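Hypothetical protein yqeU (Bacillus subtilis, PDB 1VHK) probably methylates the N3 position of a specific uridine in 16S ribosomal RNA of the assembled 30S subunit, using S-adenosyl-L-methionine as methyl donor. Local coordinates at residues L95-Q100 and R235-P240. Numbering follows the deposited sequence.
Sequences LEWIIQ and RTETAP
Helix 94-104 and the turn leading into helix 239-253 approach most closely where Ile-98 faces Glu-237, with 5.5 Å between their CA atoms, and no hydrogen bond joins the two backbones. Both belong to the SPOUT methyltransferase domain, whose deep trefoil knot is formed by its C-terminal part; segment 235-240 lies in that part and runs into its last helix. Ile-98 makes the largest single contribution, closely followed by Glu-237. Its CG1 branch lies anti to the carbonyl carbon (chi1 -78°) and reaches over the backbone of the turn, bringing CG1 of Ile-98 to 3.6 Å from CA of Glu-237 and CD1 to 3.6 Å from the carbonyl O of Thr-236. CG1 also touches the ring of Pro-240 loosely, at 4.5 Å from CG, while Pro-240 also packs on Ile-85 and Phe-205 of the parallel sheet. An alanine in place of Ile-98 would probably open a gap against the Glu-237 backbone and the Pro-240 ring, leaving the turn less firmly seated on the helix. The Glu-237 side chain crosses that of Ile-98 at about a right angle, then bends at chi2 (-80°) and carries its carboxylate away from the helix. There OE2 forms a salt bridge with Lys-101 of the second subunit, and OE1 receives a weak hydrogen bond from Thr-236 OG1. Trp-97 also stacks edge-to-face with Trp-97 of the second subunit, so the contact borders the dimer interface. Within its own chain, the indole meets Glu-237 obliquely, CE3 lying 4.2 Å from CB.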
ATOM      1  N   LEU A  95      -0.722   5.847  12.889  1.00 32.39           N
ATOM      2  CA  LEU A  95      -0.838   4.431  13.187  1.00 31.01           C
ATOM      3  C   LEU A  95      -2.078   3.821  12.559  1.00 33.00           C
ATOM      4  O   LEU A  95      -2.028   2.674  12.104  1.00 34.86           O
ATOM      5  CB  LEU A  95      -0.778   4.122  14.648  1.00 24.32           C
ATOM      6  CG  LEU A  95       0.092   3.007  15.162  1.00 26.32           C
ATOM      7  CD1 LEU A  95      -0.542   2.348  16.388  1.00 28.53           C
ATOM      8  CD2 LEU A  95       0.460   1.966  14.130  1.00 26.65           C
ATOM      9  N   GLU A  96      -3.179   4.552  12.501  1.00 35.05           N
ATOM     10  CA  GLU A  96      -4.398   4.056  11.871  1.00 36.55           C
ATOM     11  C   GLU A  96      -4.173   3.870  10.362  1.00 34.28           C
ATOM     12  O   GLU A  96      -4.674   2.907   9.815  1.00 33.74           O
ATOM     13  CB  GLU A  96      -5.581   4.994  12.079  1.00 42.47           C
ATOM     14  CG  GLU A  96      -6.139   5.043  13.482  1.00 48.26           C
ATOM     15  CD  GLU A  96      -7.344   5.962  13.587  1.00 52.64           C
ATOM     16  OE1 GLU A  96      -7.835   6.402  12.522  1.00 56.55           O
ATOM     17  OE2 GLU A  96      -7.823   6.245  14.705  1.00 54.03           O
ATOM     18  N   TRP A  97      -3.426   4.765   9.743  1.00 33.41           N
ATOM     19  CA  TRP A  97      -3.129   4.666   8.314  1.00 34.26           C
ATOM     20  C   TRP A  97      -2.226   3.463   8.069  1.00 31.94           C
ATOM     21  O   TRP A  97      -2.386   2.695   7.137  1.00 29.74           O
ATOM     22  CB  TRP A  97      -2.433   5.946   7.839  1.00 44.96           C
ATOM     23  CG  TRP A  97      -2.822   6.403   6.470  1.00 55.62           C
ATOM     24  CD1 TRP A  97      -4.004   7.008   6.116  1.00 59.44           C
ATOM     25  CD2 TRP A  97      -2.051   6.307   5.262  1.00 60.32           C
ATOM     26  NE1 TRP A  97      -4.019   7.275   4.766  1.00 61.25           N
ATOM     27  CE2 TRP A  97      -2.826   6.865   4.223  1.00 61.71           C
ATOM     28  CE3 TRP A  97      -0.782   5.792   4.960  1.00 58.88           C
ATOM     29  CZ2 TRP A  97      -2.371   6.937   2.904  1.00 62.01           C
ATOM     30  CZ3 TRP A  97      -0.345   5.873   3.660  1.00 59.88           C
ATOM     31  CH2 TRP A  97      -1.137   6.426   2.640  1.00 61.29           C
ATOM     32  N   ILE A  98      -1.293   3.260   9.029  1.00 30.43           N
ATOM     33  CA  ILE A  98      -0.379   2.128   8.908  1.00 26.26           C
ATOM     34  C   ILE A  98      -1.168   0.831   9.034  1.00 23.94           C
ATOM     35  O   ILE A  98      -0.881  -0.116   8.313  1.00 21.80           O
ATOM     36  CB  ILE A  98       0.771   2.201   9.916  1.00 25.36           C
ATOM     37  CG1 ILE A  98       1.831   3.209   9.460  1.00 27.97           C
ATOM     38  CG2 ILE A  98       1.434   0.839  10.099  1.00 26.54           C
ATOM     39  CD1 ILE A  98       2.646   3.825  10.596  1.00 26.32           C
ATOM     40  N   ILE A  99      -2.172   0.809   9.908  1.00 21.90           N
ATOM     41  CA  ILE A  99      -2.933  -0.431  10.139  1.00 22.49           C
ATOM     42  C   ILE A  99      -3.833  -0.713   8.958  1.00 21.48           C
ATOM     43  O   ILE A  99      -3.976  -1.799   8.419  1.00 21.00           O
ATOM     44  CB  ILE A  99      -3.767  -0.311  11.442  1.00 26.01           C
ATOM     45  CG1 ILE A  99      -2.801  -0.468  12.650  1.00 28.45           C
ATOM     46  CG2 ILE A  99      -4.868  -1.348  11.567  1.00 20.62           C
ATOM     47  CD1 ILE A  99      -3.422   0.032  13.943  1.00 30.04           C
ATOM     48  N   GLN A 100      -4.523   0.362   8.543  1.00 20.96           N
ATOM     49  CA  GLN A 100      -5.425   0.250   7.429  1.00 19.79           C
ATOM     50  C   GLN A 100      -4.697  -0.180   6.150  1.00 18.70           C
ATOM     51  O   GLN A 100      -5.045  -1.216   5.580  1.00 14.90           O
ATOM     52  CB  GLN A 100      -6.226   1.522   7.222  1.00 16.32           C
ATOM     53  CG  GLN A 100      -7.193   1.368   6.018  1.00 27.01           C
ATOM     54  CD  GLN A 100      -8.086   2.578   5.865  1.00 27.56           C
ATOM     55  OE1 GLN A 100      -7.717   3.560   5.212  1.00 30.15           O
ATOM     56  NE2 GLN A 100      -9.225   2.550   6.537  1.00 28.19           N
ATOM     57  N   ARG A 235       8.561   8.316   4.881  1.00 27.49           N
ATOM     58  CA  ARG A 235       7.936   8.643   6.158  1.00 29.59           C
ATOM     59  C   ARG A 235       7.542   7.368   6.884  1.00 30.86           C
ATOM     60  O   ARG A 235       7.422   6.291   6.294  1.00 29.77           O
ATOM     61  CB  ARG A 235       6.745   9.592   5.955  1.00 31.65           C
ATOM     62  CG  ARG A 235       7.163  10.916   5.305  1.00 33.99           C
ATOM     63  CD  ARG A 235       6.001  11.703   4.764  1.00 36.96           C
ATOM     64  NE  ARG A 235       6.410  12.772   3.839  1.00 38.89           N
ATOM     65  CZ  ARG A 235       5.945  14.011   3.887  1.00 44.08           C
ATOM     66  NH1 ARG A 235       6.354  14.923   3.015  1.00 44.38           N
ATOM     67  NH2 ARG A 235       5.058  14.382   4.827  1.00 45.98           N
ATOM     68  N   THR A 236       7.320   7.447   8.206  1.00 30.88           N
ATOM     69  CA  THR A 236       6.993   6.303   8.996  1.00 30.67           C
ATOM     70  C   THR A 236       5.768   5.532   8.553  1.00 31.57           C
ATOM     71  O   THR A 236       5.724   4.334   8.881  1.00 32.03           O
ATOM     72  CB  THR A 236       6.783   6.587  10.509  1.00 31.24           C
ATOM     73  OG1 THR A 236       6.016   7.767  10.710  1.00 33.78           O
ATOM     74  CG2 THR A 236       8.161   6.701  11.072  1.00 32.32           C
ATOM     75  N   GLU A 237       4.791   6.260   8.041  1.00 30.37           N
ATOM     76  CA  GLU A 237       3.562   5.698   7.536  1.00 30.22           C
ATOM     77  C   GLU A 237       3.775   5.130   6.131  1.00 29.89           C
ATOM     78  O   GLU A 237       3.101   4.160   5.762  1.00 30.05           O
ATOM     79  CB  GLU A 237       2.410   6.692   7.607  1.00 26.57           C
ATOM     80  CG  GLU A 237       2.503   7.934   6.786  1.00 28.79           C
ATOM     81  CD  GLU A 237       3.342   9.063   7.302  1.00 31.41           C
ATOM     82  OE1 GLU A 237       4.325   8.854   8.053  1.00 33.82           O
ATOM     83  OE2 GLU A 237       3.057  10.246   6.958  1.00 32.93           O
ATOM     84  N   THR A 238       4.849   5.531   5.457  1.00 30.96           N
ATOM     85  CA  THR A 238       5.169   5.108   4.101  1.00 29.44           C
ATOM     86  C   THR A 238       6.044   3.876   4.011  1.00 28.87           C
ATOM     87  O   THR A 238       5.696   2.938   3.256  1.00 30.60           O
ATOM     88  CB  THR A 238       5.796   6.238   3.263  1.00 26.98           C
ATOM     89  OG1 THR A 238       5.111   7.477   3.512  1.00 23.41           O
ATOM     90  CG2 THR A 238       5.704   5.939   1.776  1.00 25.73           C
ATOM     91  N   ALA A 239       7.071   3.740   4.820  1.00 28.21           N
ATOM     92  CA  ALA A 239       8.008   2.632   4.831  1.00 25.41           C
ATOM     93  C   ALA A 239       7.412   1.244   4.822  1.00 23.15           C
ATOM     94  O   ALA A 239       7.786   0.408   3.995  1.00 22.04           O
ATOM     95  CB  ALA A 239       8.983   2.737   6.008  1.00 25.21           C
ATOM     96  N   PRO A 240       6.509   0.915   5.735  1.00 22.55           N
ATOM     97  CA  PRO A 240       5.877  -0.382   5.789  1.00 22.71           C
ATOM     98  C   PRO A 240       5.016  -0.710   4.566  1.00 22.11           C
ATOM     99  O   PRO A 240       4.776  -1.886   4.261  1.00 19.78           O
ATOM    100  CB  PRO A 240       5.006  -0.350   7.017  1.00 22.30           C
ATOM    101  CG  PRO A 240       5.240   0.913   7.703  1.00 23.16           C
ATOM    102  CD  PRO A 240       6.103   1.783   6.851  1.00 23.63           C
TER